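Side-chain contacts in DUF4595 domain-containing protein (Bacteroides vulgatus, PDB 3TZG), which is of unknown function but folds as a porin-like beta barrel belonging to the BVU_2266-like family: residues T67-I70 with R76-R79; Q96-Y101 with F107-Y112; Y128-D131 with R135-E138; K137-V142 with V175-G180; T141-T144 with V150-C153. All blocks are in the same frame, centred on the assembly; numbering follows the deposited sequence.

Contact 1: T67-I70 with R76-R79; sequences TFQI and RESR
F68 and S78 face each other as a non-hydrogen-bonded antiparallel pair, and here the phenyl ring leans on the serine: F68 CD1 lies 3.7 Å from S78 CB. F68 reaches it with CG anti to its carbonyl carbon (chi1 -65°), which carries the ring off the strand toward the middle of the chain. The same methylene is 3.4 Å from T67 O, so S78 CB lies between F68 CD1 and the carbonyl oxygen of T67. On the opposite face of the two strands the contact is aliphatic: Q69 CB meets E77 CG at 3.6 Å. Beyond that point Q69 folds at chi2 (69°) while E77 runs out straight, and the amide and the carboxylate go separate ways.

Four backbone bonds hold this framework. T67 N gives to R79 O at 2.9 Å and R79 N returns the bond to T67 O; further along, Q69 N reaches E77 O at 2.8 Å, and Q69 O takes R76 N.

One shell out, S78 OG is hydrogen-bonded to Y99 OH on the next strand, and Y99 also touches the F68 ring, as do I51 and L191. R76 turns its NE back to G71 O. This is a beta hairpin, strands 63-71 and 74-85, in the wall of an antiparallel barrel, with F68 and S78 on its inner, buried side.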
# COMPACT_ATOMS: atom_id res chain seq x y z
N THR A 67 -12.47 6.80 3.96
CA THR A 67 -13.51 6.02 4.61
C THR A 67 -13.71 4.81 3.72
O THR A 67 -13.90 4.96 2.52
CB THR A 67 -14.78 6.86 4.87
OG1 THR A 67 -14.43 8.03 5.61
CG2 THR A 67 -15.87 6.07 5.61
N PHE A 68 -13.59 3.61 4.29
CA PHE A 68 -13.79 2.33 3.60
C PHE A 68 -15.13 1.76 3.94
O PHE A 68 -15.51 1.74 5.12
CB PHE A 68 -12.71 1.31 3.95
CG PHE A 68 -11.31 1.63 3.53
CD1 PHE A 68 -10.82 1.21 2.30
CD2 PHE A 68 -10.44 2.28 4.40
CE1 PHE A 68 -9.51 1.49 1.92
CE2 PHE A 68 -9.12 2.54 4.03
CZ PHE A 68 -8.67 2.15 2.78
N GLN A 69 -15.84 1.25 2.93
CA GLN A 69 -17.12 0.58 3.13
C GLN A 69 -16.86 -0.91 3.09
O GLN A 69 -16.35 -1.43 2.09
CB GLN A 69 -18.15 1.03 2.08
CG GLN A 69 -19.59 0.93 2.55
CD GLN A 69 -19.89 1.94 3.63
OE1 GLN A 69 -19.39 3.09 3.62
NE2 GLN A 69 -20.75 1.54 4.57
N ILE A 70 -17.16 -1.58 4.22
CA ILE A 70 -16.93 -3.01 4.43
C ILE A 70 -18.23 -3.76 4.19
O ILE A 70 -19.27 -3.40 4.74
CB ILE A 70 -16.34 -3.29 5.86
CG1 ILE A 70 -15.17 -2.34 6.23
CG2 ILE A 70 -15.99 -4.76 6.08
CD1 ILE A 70 -13.95 -2.26 5.26
N ARG A 76 -15.41 -2.89 -0.07
CA ARG A 76 -16.09 -2.98 -1.35
C ARG A 76 -15.90 -1.70 -2.17
O ARG A 76 -15.93 -1.75 -3.40
CB ARG A 76 -17.58 -3.25 -1.12
CG ARG A 76 -17.83 -4.57 -0.39
CD ARG A 76 -17.32 -5.75 -1.18
NE ARG A 76 -17.38 -6.98 -0.40
CZ ARG A 76 -17.10 -8.18 -0.88
NH1 ARG A 76 -16.73 -8.33 -2.15
NH2 ARG A 76 -17.20 -9.26 -0.11
N GLU A 77 -15.66 -0.57 -1.47
CA GLU A 77 -15.48 0.77 -2.05
C GLU A 77 -14.93 1.73 -1.00
O GLU A 77 -15.09 1.46 0.19
CB GLU A 77 -16.82 1.28 -2.59
CG GLU A 77 -17.90 1.22 -1.54
CD GLU A 77 -19.29 1.57 -2.00
OE1 GLU A 77 -19.58 2.78 -2.11
OE2 GLU A 77 -20.13 0.64 -2.08
N SER A 78 -14.28 2.83 -1.43
CA SER A 78 -13.72 3.84 -0.50
C SER A 78 -13.78 5.25 -1.10
O SER A 78 -13.83 5.39 -2.34
CB SER A 78 -12.28 3.52 -0.13
OG SER A 78 -11.38 3.88 -1.18
N ARG A 79 -13.78 6.28 -0.23
CA ARG A 79 -13.74 7.68 -0.62
C ARG A 79 -12.67 8.35 0.20
O ARG A 79 -12.64 8.20 1.43
CB ARG A 79 -15.09 8.40 -0.53
CG ARG A 79 -15.03 9.70 -1.31
CD ARG A 79 -16.35 10.29 -1.71
NE ARG A 79 -16.08 11.37 -2.64
CZ ARG A 79 -17.01 12.08 -3.27
NH1 ARG A 79 -18.30 11.82 -3.07
NH2 ARG A 79 -16.66 13.04 -4.11

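Contact 2: Q96-Y101 with F107-Y112; sequences QTVYDY and FINSDY
I108 packs against Y99 and T97 on the buried face of this hairpin, and its side chain can be followed outward atom by atom. From CB, one branch places I108 CG2 3.7 Å from T97 CG2, methyl against methyl, and that same I108 CG2 also reaches Y99 CE1 at 3.9 Å. The other branch starts anti to the carbonyl carbon (chi1 -56°), bringing I108 CG1 to 3.9 Å from Y99 CD1, at the edge of the tyrosine ring and near its plane. The chain then runs on extended, and its end, I108 CD1, still lies 4.2 Å from Y99 CD1. Past the two strands, I108 packs on Y128 and on Y186 and F187 of helix 181-188, while Y99 stacks its ring with that of Y186 and bonds its hydroxyl to S78.

Next along the same face, T97 OG1 and S110 OG are hydrogen-bonded at 2.6 Å; either could be the donor.

The other face carries V98, D100, F107 and N109. V98 CG2 comes to 4.2 Å from N109 CB, and D100 O sits at the edge of the F107 ring, 3.8 Å from F107 CD1. Three reciprocal pairs of backbone bonds, Q96 with D111, V98 with N109 and D100 with F107, keep the register unbroken.

The chemistry implies two distinct sides: a buried one where apolar groups pack and two hydroxyls share one hydrogen bond, and an outer one that can leave carboxylates such as D100 in solvent.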
# COMPACT_ATOMS: atom_id res chain seq x y z
N GLN A 96 -12.53 8.49 -5.51
CA GLN A 96 -13.58 7.48 -5.43
C GLN A 96 -13.05 6.14 -5.92
O GLN A 96 -12.66 6.02 -7.09
CB GLN A 96 -14.81 7.91 -6.21
CG GLN A 96 -15.68 8.86 -5.48
CD GLN A 96 -16.83 9.36 -6.31
OE1 GLN A 96 -16.92 9.15 -7.52
NE2 GLN A 96 -17.73 10.07 -5.68
N THR A 97 -13.04 5.15 -5.05
CA THR A 97 -12.49 3.86 -5.41
C THR A 97 -13.48 2.73 -5.15
O THR A 97 -14.28 2.81 -4.20
CB THR A 97 -11.19 3.64 -4.60
OG1 THR A 97 -10.27 4.65 -5.00
CG2 THR A 97 -10.56 2.28 -4.86
N VAL A 98 -13.40 1.68 -5.99
CA VAL A 98 -14.16 0.44 -5.87
C VAL A 98 -13.17 -0.74 -5.94
O VAL A 98 -12.20 -0.71 -6.70
CB VAL A 98 -15.32 0.31 -6.90
CG1 VAL A 98 -16.44 1.28 -6.57
CG2 VAL A 98 -14.84 0.47 -8.35
N TYR A 99 -13.41 -1.74 -5.09
CA TYR A 99 -12.62 -2.97 -4.95
C TYR A 99 -13.46 -4.16 -5.47
O TYR A 99 -14.59 -4.35 -5.01
CB TYR A 99 -12.18 -3.16 -3.47
CG TYR A 99 -11.46 -1.96 -2.89
CD1 TYR A 99 -10.12 -1.73 -3.18
CD2 TYR A 99 -12.12 -1.04 -2.09
CE1 TYR A 99 -9.46 -0.58 -2.71
CE2 TYR A 99 -11.47 0.10 -1.59
CZ TYR A 99 -10.14 0.33 -1.92
OH TYR A 99 -9.47 1.46 -1.47
N ASP A 100 -12.96 -4.90 -6.49
CA ASP A 100 -13.66 -6.06 -7.06
C ASP A 100 -12.75 -7.27 -7.02
O ASP A 100 -11.54 -7.17 -7.27
CB ASP A 100 -14.15 -5.82 -8.46
CG ASP A 100 -15.31 -4.84 -8.46
OD1 ASP A 100 -16.48 -5.30 -8.32
OD2 ASP A 100 -15.05 -3.63 -8.59
N TYR A 101 -13.36 -8.42 -6.67
CA TYR A 101 -12.68 -9.69 -6.44
C TYR A 101 -13.25 -10.76 -7.33
O TYR A 101 -14.45 -10.89 -7.38
CB TYR A 101 -12.85 -10.09 -4.96
CG TYR A 101 -12.53 -8.96 -4.00
CD1 TYR A 101 -11.23 -8.75 -3.55
CD2 TYR A 101 -13.52 -8.08 -3.57
CE1 TYR A 101 -10.94 -7.72 -2.66
CE2 TYR A 101 -13.22 -7.02 -2.72
CZ TYR A 101 -11.94 -6.86 -2.24
OH TYR A 101 -11.63 -5.81 -1.41
N PHE A 107 -9.29 -6.19 -8.47
CA PHE A 107 -9.41 -5.04 -9.36
C PHE A 107 -9.62 -3.83 -8.51
O PHE A 107 -10.53 -3.83 -7.67
CB PHE A 107 -10.57 -5.23 -10.37
CG PHE A 107 -10.39 -6.40 -11.30
CD1 PHE A 107 -10.79 -7.68 -10.92
CD2 PHE A 107 -9.75 -6.25 -12.53
CE1 PHE A 107 -10.57 -8.77 -11.77
CE2 PHE A 107 -9.51 -7.34 -13.36
CZ PHE A 107 -9.93 -8.59 -12.98
N ILE A 108 -8.74 -2.82 -8.66
CA ILE A 108 -8.88 -1.55 -7.94
C ILE A 108 -9.06 -0.46 -9.00
O ILE A 108 -8.22 -0.30 -9.88
CB ILE A 108 -7.69 -1.28 -6.96
CG1 ILE A 108 -7.52 -2.46 -5.96
CG2 ILE A 108 -7.89 0.04 -6.23
CD1 ILE A 108 -6.41 -2.37 -4.99
N ASN A 109 -10.17 0.25 -8.94
CA ASN A 109 -10.43 1.33 -9.91
C ASN A 109 -10.72 2.60 -9.15
O ASN A 109 -11.64 2.62 -8.32
CB ASN A 109 -11.56 0.98 -10.87
CG ASN A 109 -11.32 -0.32 -11.61
OD1 ASN A 109 -10.63 -0.35 -12.63
ND2 ASN A 109 -11.84 -1.42 -11.09
N SER A 110 -9.90 3.65 -9.40
CA SER A 110 -10.01 4.96 -8.74
C SER A 110 -10.22 6.10 -9.70
O SER A 110 -9.64 6.13 -10.79
CB SER A 110 -8.76 5.26 -7.93
OG SER A 110 -8.57 4.32 -6.88
N ASP A 111 -11.06 7.05 -9.29
CA ASP A 111 -11.32 8.27 -10.04
C ASP A 111 -11.05 9.44 -9.15
O ASP A 111 -11.54 9.49 -8.01
CB ASP A 111 -12.73 8.32 -10.61
CG ASP A 111 -12.81 7.60 -11.92
OD1 ASP A 111 -12.31 8.15 -12.91
OD2 ASP A 111 -13.31 6.44 -11.94
N TYR A 112 -10.19 10.33 -9.65
CA TYR A 112 -9.77 11.55 -9.00
C TYR A 112 -10.41 12.76 -9.64
O TYR A 112 -10.24 12.98 -10.83
CB TYR A 112 -8.25 11.69 -9.10
CG TYR A 112 -7.45 10.74 -8.25
CD1 TYR A 112 -7.08 11.08 -6.95
CD2 TYR A 112 -6.94 9.57 -8.79
CE1 TYR A 112 -6.25 10.25 -6.19
CE2 TYR A 112 -6.10 8.73 -8.05
CZ TYR A 112 -5.77 9.08 -6.75
OH TYR A 112 -4.95 8.26 -6.00

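Contact 3: Y128-D131 with R135-E138; sequences YVFD and RLKE
L136 overlaps the ring of F130: its CD1 lies over one face, displaced toward the rim, 4.0 Å from the centroid of the F130 ring and 18° off the normal, a CH-pi contact. L136 gets there with CG anti to the backbone N (chi1 176°), and the same methyl meets Y128 CB at 3.8 Å, so L136 CD1 is wedged between two aromatic residues on the buried face of the hairpin.

The two strands close through a classic beta bulge. K137 and E138 both face V129, and V129 O accepts from both amides, from K137 N at 2.9 Å and from E138 N at 3.3 Å; V129 N in turn gives to E138 O. Outside the pair, E138 OE1 is bonded to H154 NE2 on the next strand, and I106 adds to the packing around Y128 and F130.

Where the chain turns, D131 gathers a salt-bridge network. Its CG stands between the backbone N and the carbonyl carbon (chi1 62°), which puts the carboxylate against the start of the returning strand. D131 OD1 takes R135 N at 2.9 Å from above the carboxylate plane. Two cations so close would probably keep the acid ionised. They share one oxygen from different sides: R135 NE comes to D131 OD2 on its syn lone pair, and K137 NZ to D131 OD2 on its anti lone pair, each at 3.0 Å.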
# COMPACT_ATOMS: atom_id res chain seq x y z
N TYR A 128 -4.42 -6.95 -9.46
CA TYR A 128 -3.51 -7.70 -8.59
C TYR A 128 -3.78 -9.16 -8.81
O TYR A 128 -4.90 -9.60 -8.57
CB TYR A 128 -3.70 -7.28 -7.12
CG TYR A 128 -3.30 -5.85 -6.86
CD1 TYR A 128 -4.10 -4.79 -7.28
CD2 TYR A 128 -2.12 -5.54 -6.18
CE1 TYR A 128 -3.70 -3.47 -7.12
CE2 TYR A 128 -1.71 -4.22 -6.00
CZ TYR A 128 -2.51 -3.19 -6.47
OH TYR A 128 -2.14 -1.89 -6.26
N VAL A 129 -2.78 -9.89 -9.36
CA VAL A 129 -2.88 -11.32 -9.71
C VAL A 129 -2.00 -12.14 -8.75
O VAL A 129 -0.84 -11.79 -8.53
CB VAL A 129 -2.50 -11.51 -11.19
CG1 VAL A 129 -2.40 -12.99 -11.56
CG2 VAL A 129 -3.51 -10.81 -12.09
N PHE A 130 -2.58 -13.19 -8.15
CA PHE A 130 -1.95 -14.05 -7.13
C PHE A 130 -1.77 -15.46 -7.64
O PHE A 130 -2.60 -15.92 -8.43
CB PHE A 130 -2.82 -14.09 -5.85
CG PHE A 130 -3.08 -12.74 -5.23
CD1 PHE A 130 -4.04 -11.88 -5.76
CD2 PHE A 130 -2.34 -12.31 -4.14
CE1 PHE A 130 -4.21 -10.60 -5.24
CE2 PHE A 130 -2.53 -11.03 -3.61
CZ PHE A 130 -3.47 -10.20 -4.15
N ASP A 131 -0.76 -16.17 -7.15
CA ASP A 131 -0.54 -17.56 -7.54
C ASP A 131 -1.38 -18.53 -6.65
O ASP A 131 -2.19 -18.08 -5.82
CB ASP A 131 0.97 -17.90 -7.46
CG ASP A 131 1.63 -17.79 -6.10
OD1 ASP A 131 0.90 -17.80 -5.08
OD2 ASP A 131 2.88 -17.75 -6.05
N ARG A 135 0.31 -15.84 -3.02
CA ARG A 135 1.36 -14.84 -3.16
C ARG A 135 1.07 -13.89 -4.30
O ARG A 135 0.67 -14.35 -5.36
CB ARG A 135 2.73 -15.51 -3.38
CG ARG A 135 3.20 -16.28 -2.16
CD ARG A 135 4.49 -16.99 -2.41
NE ARG A 135 4.37 -18.00 -3.46
CZ ARG A 135 5.31 -18.89 -3.75
NH1 ARG A 135 6.43 -18.94 -3.04
NH2 ARG A 135 5.13 -19.76 -4.73
N LEU A 136 1.28 -12.57 -4.10
CA LEU A 136 1.07 -11.57 -5.16
C LEU A 136 2.18 -11.71 -6.21
O LEU A 136 3.35 -11.47 -5.89
CB LEU A 136 1.02 -10.15 -4.56
CG LEU A 136 0.88 -9.01 -5.55
CD1 LEU A 136 -0.42 -9.12 -6.32
CD2 LEU A 136 0.97 -7.70 -4.84
N LYS A 137 1.83 -12.14 -7.43
CA LYS A 137 2.82 -12.42 -8.47
C LYS A 137 3.00 -11.27 -9.43
O LYS A 137 4.14 -11.01 -9.84
CB LYS A 137 2.48 -13.69 -9.25
CG LYS A 137 3.07 -14.94 -8.55
CD LYS A 137 4.64 -15.07 -8.69
CE LYS A 137 5.26 -16.23 -7.96
NZ LYS A 137 4.73 -17.56 -8.39
N GLU A 138 1.91 -10.58 -9.78
CA GLU A 138 1.93 -9.47 -10.74
C GLU A 138 0.92 -8.41 -10.42
O GLU A 138 -0.17 -8.71 -9.92
CB GLU A 138 1.66 -9.95 -12.16
CG GLU A 138 2.64 -10.93 -12.74
CD GLU A 138 2.18 -11.53 -14.05
OE1 GLU A 138 1.23 -11.00 -14.67
OE2 GLU A 138 2.83 -12.50 -14.49

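Contact 4: K137-V142 with V175-G180; sequences KEVMTV and VIDYDG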
# COMPACT_ATOMS: atom_id res chain seq x y z
N LYS A 137 1.83 -12.14 -7.43
CA LYS A 137 2.82 -12.42 -8.47
C LYS A 137 3.00 -11.27 -9.43
O LYS A 137 4.14 -11.01 -9.84
CB LYS A 137 2.48 -13.69 -9.25
CG LYS A 137 3.07 -14.94 -8.55
CD LYS A 137 4.64 -15.07 -8.69
CE LYS A 137 5.26 -16.23 -7.96
NZ LYS A 137 4.73 -17.56 -8.39
N GLU A 138 1.91 -10.58 -9.78
CA GLU A 138 1.93 -9.47 -10.74
C GLU A 138 0.92 -8.41 -10.42
O GLU A 138 -0.17 -8.71 -9.92
CB GLU A 138 1.66 -9.95 -12.16
CG GLU A 138 2.64 -10.93 -12.74
CD GLU A 138 2.18 -11.53 -14.05
OE1 GLU A 138 1.23 -11.00 -14.67
OE2 GLU A 138 2.83 -12.50 -14.49
N VAL A 139 1.28 -7.17 -10.74
CA VAL A 139 0.42 -6.00 -10.59
C VAL A 139 0.45 -5.23 -11.90
O VAL A 139 1.52 -4.89 -12.39
CB VAL A 139 0.77 -5.08 -9.39
CG1 VAL A 139 -0.27 -3.96 -9.24
CG2 VAL A 139 0.94 -5.87 -8.09
N MSE A 140 -0.71 -4.97 -12.47
CA MSE A 140 -0.86 -4.20 -13.70
C MSE A 140 -1.63 -2.95 -13.40
O MSE A 140 -2.71 -3.02 -12.79
CB MSE A 140 -1.53 -5.02 -14.80
CG MSE A 140 -0.65 -6.11 -15.33
SE MSE A 140 -1.44 -7.87 -15.09
CE MSE A 140 -1.49 -8.04 -13.19
N THR A 141 -1.05 -1.78 -13.75
CA THR A 141 -1.65 -0.49 -13.47
C THR A 141 -1.68 0.33 -14.72
O THR A 141 -0.68 0.41 -15.43
CB THR A 141 -0.94 0.26 -12.36
OG1 THR A 141 -0.53 -0.62 -11.31
CG2 THR A 141 -1.79 1.35 -11.79
N VAL A 142 -2.84 0.96 -14.98
CA VAL A 142 -3.07 1.86 -16.10
C VAL A 142 -3.47 3.19 -15.52
O VAL A 142 -4.43 3.26 -14.76
CB VAL A 142 -4.10 1.33 -17.11
CG1 VAL A 142 -4.33 2.33 -18.25
CG2 VAL A 142 -3.68 -0.03 -17.66
N VAL A 175 6.35 -2.86 0.44
CA VAL A 175 7.13 -3.12 -0.79
C VAL A 175 6.27 -3.24 -2.08
O VAL A 175 6.81 -3.09 -3.18
CB VAL A 175 8.00 -4.38 -0.67
CG1 VAL A 175 9.05 -4.24 0.42
CG2 VAL A 175 7.18 -5.65 -0.48
N ILE A 176 4.97 -3.57 -1.98
CA ILE A 176 4.18 -3.77 -3.21
C ILE A 176 3.71 -2.42 -3.79
O ILE A 176 3.88 -1.36 -3.18
CB ILE A 176 3.00 -4.76 -3.06
CG1 ILE A 176 1.88 -4.18 -2.19
CG2 ILE A 176 3.57 -6.11 -2.53
CD1 ILE A 176 0.69 -5.04 -1.97
N ASP A 177 3.22 -2.52 -5.06
CA ASP A 177 2.76 -1.47 -5.98
C ASP A 177 1.33 -1.11 -5.72
O ASP A 177 0.46 -1.94 -5.94
CB ASP A 177 2.90 -2.01 -7.41
CG ASP A 177 3.30 -1.00 -8.45
OD1 ASP A 177 4.52 -0.80 -8.63
OD2 ASP A 177 2.41 -0.46 -9.13
N TYR A 178 1.06 0.13 -5.30
CA TYR A 178 -0.31 0.62 -5.05
C TYR A 178 -0.41 2.13 -5.40
O TYR A 178 0.61 2.81 -5.53
CB TYR A 178 -0.76 0.34 -3.59
CG TYR A 178 0.18 0.94 -2.57
CD1 TYR A 178 0.14 2.29 -2.26
CD2 TYR A 178 1.16 0.16 -1.96
CE1 TYR A 178 1.07 2.87 -1.41
CE2 TYR A 178 2.06 0.72 -1.06
CZ TYR A 178 2.01 2.08 -0.78
OH TYR A 178 2.90 2.65 0.10
N ASP A 179 -1.64 2.63 -5.53
CA ASP A 179 -1.82 4.04 -5.84
C ASP A 179 -2.42 4.76 -4.61
O ASP A 179 -3.58 4.55 -4.26
CB ASP A 179 -2.70 4.19 -7.10
CG ASP A 179 -3.29 5.56 -7.28
OD1 ASP A 179 -2.50 6.54 -7.44
OD2 ASP A 179 -4.55 5.68 -7.20
N GLY A 180 -1.60 5.57 -3.94
CA GLY A 180 -2.04 6.35 -2.78
C GLY A 180 -1.96 5.70 -1.42
O GLY A 180 -1.98 4.47 -1.31
O HOH W 1 1.77 -1.95 -11.71
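V139 and T141 on the barrel strand meet D177 of a loop that runs through the interior of the barrel toward helix 181-188. Taking the loop in order, I176 turns its side chain to Y157 and F187, adding little to the contact itself.

D177 carries it. It meets V139 with a carbonyl and a methylene, D177 O lying 3.9 Å and D177 CB 4.1 Å from V139 CG1; V139 CG1 reaches in anti to the backbone N (chi1 -175°). D177 O is also the acceptor for Y128 OH, and D177 N gives to Y157 OH, so its backbone is tied to strands 120-130 and 150-158.

Y178 points away and packs on S183, F184 and F187 of the helix. D179 takes a hydrogen bond from Y112 on D179 OD2, and G180 stands at the N-cap, immediately before the helix.

The carboxylate of D177 stops short of the threonine hydroxyl, D177 OD2 lying 3.7 Å from T141 OG1. A water bridges the gap: it is hydrogen-bonded to T141 OG1 at 2.7 Å and donates to D177 OD2 at 3.0 Å.

Contact 5: T141-T144 with V150-C153; sequences TVFT and VSSC
From T141 and C153 onward the two segments run as a regular antiparallel ladder in which the segment axes come within 4.7 Å and their directions differ by 163°. T141 pairs with C153 and F143 with S151 as hydrogen-bonded sites, each with two bonds; T141 N gives to C153 O at 3.0 Å and F143 N to S151 O at 2.8 Å, with the return bonds from C153 N and S151 N. Between and beyond them V142 with S152 and T144 with V150 are non-hydrogen-bonded pairs, where the CA-H groups of S152 and V150 turn to T141 O and F143 O.

On the inner face, F143 is the main side chain. Its CB lies 3.5 Å from S151 OG, and the ring, set off with CG anti to the carbonyl carbon (chi1 -60°), presents its edge to S151 O. It also touches K122 and V124 of strand 120-130. Beside it, C153 packs toward Y206 and M208, and a water that is bonded to T141 OG1 also donates to C153 O at 3.1 Å, adding a water link beside the T141-C153 pair.

The outer face is lighter. V142 CG1 touches V150 CG1 at 3.8 Å, each of these methyls standing anti to its own backbone N, while V150 CG2 rests 3.8 Å from T144 OG1. S152 has its CB near T141 O, at 3.4 Å, and its backbone N bonds to N209 OD1.

With residues alternating between the barrel interior and the outer surface, this is the turn-proximal part of the beta hairpin of strands 136-145 and 150-158, in an antiparallel barrel wall.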
# COMPACT_ATOMS: atom_id res chain seq x y z
N THR A 141 -1.05 -1.78 -13.75
CA THR A 141 -1.65 -0.49 -13.47
C THR A 141 -1.68 0.33 -14.72
O THR A 141 -0.68 0.41 -15.43
CB THR A 141 -0.94 0.26 -12.36
OG1 THR A 141 -0.53 -0.62 -11.31
CG2 THR A 141 -1.79 1.35 -11.79
N VAL A 142 -2.84 0.96 -14.98
CA VAL A 142 -3.07 1.86 -16.10
C VAL A 142 -3.47 3.19 -15.52
O VAL A 142 -4.43 3.26 -14.76
CB VAL A 142 -4.10 1.33 -17.11
CG1 VAL A 142 -4.33 2.33 -18.25
CG2 VAL A 142 -3.68 -0.03 -17.66
N PHE A 143 -2.73 4.25 -15.91
CA PHE A 143 -2.97 5.64 -15.49
C PHE A 143 -3.49 6.45 -16.65
O PHE A 143 -2.81 6.57 -17.66
CB PHE A 143 -1.68 6.27 -14.95
CG PHE A 143 -1.07 5.59 -13.75
CD1 PHE A 143 -0.20 4.51 -13.91
CD2 PHE A 143 -1.35 6.04 -12.46
CE1 PHE A 143 0.36 3.88 -12.79
CE2 PHE A 143 -0.78 5.42 -11.34
CZ PHE A 143 0.07 4.34 -11.51
N THR A 144 -4.72 6.98 -16.51
CA THR A 144 -5.29 7.86 -17.53
C THR A 144 -5.31 9.27 -16.95
O THR A 144 -5.85 9.49 -15.86
CB THR A 144 -6.66 7.39 -18.02
OG1 THR A 144 -6.53 6.07 -18.54
CG2 THR A 144 -7.20 8.28 -19.11
N VAL A 150 -2.19 8.12 -21.69
CA VAL A 150 -2.14 6.88 -20.93
C VAL A 150 -0.73 6.40 -20.73
O VAL A 150 0.08 6.37 -21.66
CB VAL A 150 -2.98 5.81 -21.68
CG1 VAL A 150 -2.86 4.44 -21.04
CG2 VAL A 150 -4.45 6.22 -21.76
N SER A 151 -0.43 6.01 -19.50
CA SER A 151 0.81 5.36 -19.11
C SER A 151 0.44 4.09 -18.37
O SER A 151 -0.69 3.97 -17.87
CB SER A 151 1.68 6.27 -18.27
OG SER A 151 1.01 6.66 -17.09
N SER A 152 1.34 3.11 -18.36
CA SER A 152 1.08 1.85 -17.67
C SER A 152 2.36 1.25 -17.07
O SER A 152 3.49 1.64 -17.44
CB SER A 152 0.46 0.83 -18.61
OG SER A 152 1.36 0.51 -19.66
N CYS A 153 2.14 0.27 -16.17
CA CYS A 153 3.21 -0.45 -15.53
C CYS A 153 2.81 -1.87 -15.27
O CYS A 153 1.69 -2.14 -14.83
CB CYS A 153 3.60 0.24 -14.22
SG CYS A 153 5.12 -0.40 -13.48
O HOH W 1 1.77 -1.95 -11.71

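Overall arrangement
Contacts 1, 2, 3 and 5 are four beta hairpins taken in chain order around the antiparallel barrel wall. Contacts 1 and 2 sit on adjoining strands, with centres 10 Å apart and backbone bonds between strands 74-85 and 90-102. Contact 2 passes to contact 3 through neighbouring strands 105-114 and 120-130, centres 18 Å apart. Strand 136-145 then serves contacts 3, 4 and 5: contact 3 at its start, contact 5 toward its far end, with the centres of contacts 3 and 5 about 19 Å apart. Contact 4, its centre about 8 Å from the centre of the chain, joins the middle of that strand to the interior segment 175-180. Neighbouring hairpins thus build the wall, while one internal segment is tied to it from within.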